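Long-range contact in histone deacetylase complex subunit SAP18 (Mus musculus, PDB 4A6Q), which enhances SIN3-HDAC1-mediated transcriptional repression and serves as an auxiliary component of the exon junction complex deposited on spliced mRNAs: residues L29-T34 with G49-S54. Numbering follows the deposited sequence.
With IPA (isopropyl alcohol), chain B.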
loop_
_atom_site.group_PDB
_atom_site.type_symbol
_atom_site.label_atom_id
_atom_site.label_comp_id
_atom_site.label_asym_id
_atom_site.label_seq_id
_atom_site.Cartn_x
_atom_site.Cartn_y
_atom_site.Cartn_z
ATOM N N LEU A 29 12.636 -0.245 3.856
ATOM C CA LEU A 29 12.568 1.040 3.171
ATOM C C LEU A 29 11.412 0.954 2.186
ATOM O O LEU A 29 11.448 0.173 1.232
ATOM C CB LEU A 29 13.913 1.397 2.486
ATOM C CG LEU A 29 14.036 2.857 1.992
ATOM C CD1 LEU A 29 15.503 3.287 1.824
ATOM C CD2 LEU A 29 13.303 3.048 0.687
ATOM N N LEU A 30 10.386 1.769 2.426
ATOM C CA LEU A 30 9.173 1.789 1.598
ATOM C C LEU A 30 9.234 2.986 0.642
ATOM O O LEU A 30 9.440 4.094 1.075
ATOM C CB LEU A 30 7.979 1.947 2.526
ATOM C CG LEU A 30 6.585 2.066 1.881
ATOM C CD1 LEU A 30 6.260 0.760 1.169
ATOM C CD2 LEU A 30 5.537 2.438 2.905
ATOM N N ARG A 31 9.053 2.733 -0.650
ATOM C CA ARG A 31 9.055 3.799 -1.668
ATOM C C ARG A 31 7.605 4.106 -2.035
ATOM O O ARG A 31 6.867 3.218 -2.492
ATOM C CB ARG A 31 9.840 3.336 -2.898
ATOM C CG ARG A 31 11.330 2.992 -2.557
ATOM C CD ARG A 31 12.085 2.470 -3.776
ATOM N NE ARG A 31 12.282 3.520 -4.768
ATOM C CZ ARG A 31 12.869 3.345 -5.947
ATOM N NH1 ARG A 31 13.323 2.143 -6.308
ATOM N NH2 ARG A 31 12.979 4.372 -6.781
ATOM N N VAL A 32 7.193 5.343 -1.772
ATOM C CA VAL A 32 5.797 5.757 -1.950
ATOM C C VAL A 32 5.727 6.794 -3.051
ATOM O O VAL A 32 6.474 7.769 -3.043
ATOM C CB VAL A 32 5.293 6.402 -0.652
ATOM C CG1 VAL A 32 3.842 6.852 -0.801
ATOM C CG2 VAL A 32 5.411 5.403 0.501
ATOM N N PHE A 33 4.863 6.551 -4.028
ATOM C CA PHE A 33 4.647 7.484 -5.101
ATOM C C PHE A 33 3.259 8.035 -4.906
ATOM O O PHE A 33 2.399 7.334 -4.376
ATOM C CB PHE A 33 4.789 6.753 -6.438
ATOM C CG PHE A 33 6.173 6.163 -6.630
ATOM C CD1 PHE A 33 6.474 4.894 -6.169
ATOM C CD2 PHE A 33 7.181 6.910 -7.232
ATOM C CE1 PHE A 33 7.739 4.366 -6.315
ATOM C CE2 PHE A 33 8.450 6.383 -7.400
ATOM C CZ PHE A 33 8.739 5.116 -6.908
ATOM N N THR A 34 3.072 9.281 -5.294
ATOM C CA THR A 34 1.778 9.935 -5.058
ATOM C C THR A 34 1.308 10.656 -6.314
ATOM O O THR A 34 2.110 11.063 -7.156
ATOM C CB THR A 34 1.805 10.952 -3.855
ATOM O OG1 THR A 34 2.799 11.966 -4.083
ATOM C CG2 THR A 34 2.138 10.249 -2.526
ATOM N N GLY A 49 12.649 0.178 -16.677
ATOM C CA GLY A 49 13.585 0.538 -15.630
ATOM C C GLY A 49 13.339 1.884 -14.965
ATOM O O GLY A 49 14.165 2.342 -14.183
ATOM N N ASN A 50 12.209 2.522 -15.268
ATOM C CA ASN A 50 11.939 3.843 -14.698
ATOM C C ASN A 50 10.889 3.827 -13.600
ATOM O O ASN A 50 10.094 2.903 -13.506
ATOM C CB ASN A 50 11.478 4.813 -15.796
ATOM C CG ASN A 50 12.537 5.051 -16.855
ATOM O OD1 ASN A 50 13.688 5.351 -16.550
ATOM N ND2 ASN A 50 12.144 4.910 -18.109
ATOM N N VAL A 51 10.911 4.863 -12.763
ATOM C CA VAL A 51 9.847 5.133 -11.803
ATOM C C VAL A 51 9.515 6.619 -11.948
ATOM O O VAL A 51 10.321 7.367 -12.520
ATOM C CB VAL A 51 10.286 4.828 -10.358
ATOM C CG1 VAL A 51 10.586 3.335 -10.173
ATOM C CG2 VAL A 51 11.510 5.660 -9.994
ATOM N N PRO A 52 8.345 7.055 -11.450
ATOM C CA PRO A 52 8.051 8.504 -11.413
ATOM C C PRO A 52 9.182 9.299 -10.741
ATOM O O PRO A 52 9.847 8.805 -9.848
ATOM C CB PRO A 52 6.771 8.574 -10.589
ATOM C CG PRO A 52 6.078 7.243 -10.883
ATOM C CD PRO A 52 7.214 6.244 -10.944
ATOM N N SER A 53 9.409 10.524 -11.213
ATOM C CA SER A 53 10.541 11.338 -10.781
ATOM C C SER A 53 10.299 12.043 -9.445
ATOM O O SER A 53 11.150 12.807 -8.991
ATOM C CB SER A 53 10.877 12.369 -11.861
ATOM O OG SER A 53 11.355 11.747 -13.061
ATOM N N SER A 54 9.152 11.808 -8.814
ATOM C CA SER A 54 8.910 12.248 -7.444
ATOM C C SER A 54 8.539 11.040 -6.595
ATOM O O SER A 54 7.774 10.195 -7.042
ATOM C CB SER A 54 7.770 13.261 -7.352
ATOM O OG SER A 54 8.037 14.403 -8.156
HETATM C C1 IPA B . 0.929 14.987 -3.687
HETATM C C2 IPA B . 1.391 15.202 -5.124
HETATM C C3 IPA B . 2.682 16.013 -5.105
HETATM O O2 IPA B . 1.643 13.956 -5.753
HETATM O O HOH W 1 5.069 10.413 -7.091
#
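F33 reaches from the strand 28-35 into the loop that leads on to strand 56-60, and V51, P52 and S54 receive its ring. CB points toward the loop, and CG stands anti to the carbonyl carbon, beside the backbone N (chi1 -61°). CD2 then comes 3.3 Å from the carbonyl O of S54 and also meets CB of P52. One atom further, CE2 has CD of P52 at 3.8 Å, while P52 O lies at the ring edge, near its plane. At the tip, CZ touches CB of V51 at 3.8 Å. F46 and Y132 pack edge-to-face with the same ring. Beside it, R31 lays NH2 against CG2 of V51, with its charge paired to E55. An alanine in place of F33 would probably open a gap beside V51 and P52 and leave F46 and Y132 without their edge-to-face partner. A water takes the N-H of T34 and donates to S54 O, 2.7 Å away. An inner strand of the ubiquitin-like sheet is thus joined to the loop before the outermost strand 56-60 with no direct hydrogen bond between the segments: the join rests on the fit of the F33 ring against V51 and P52, and the polar link between the backbones runs through water.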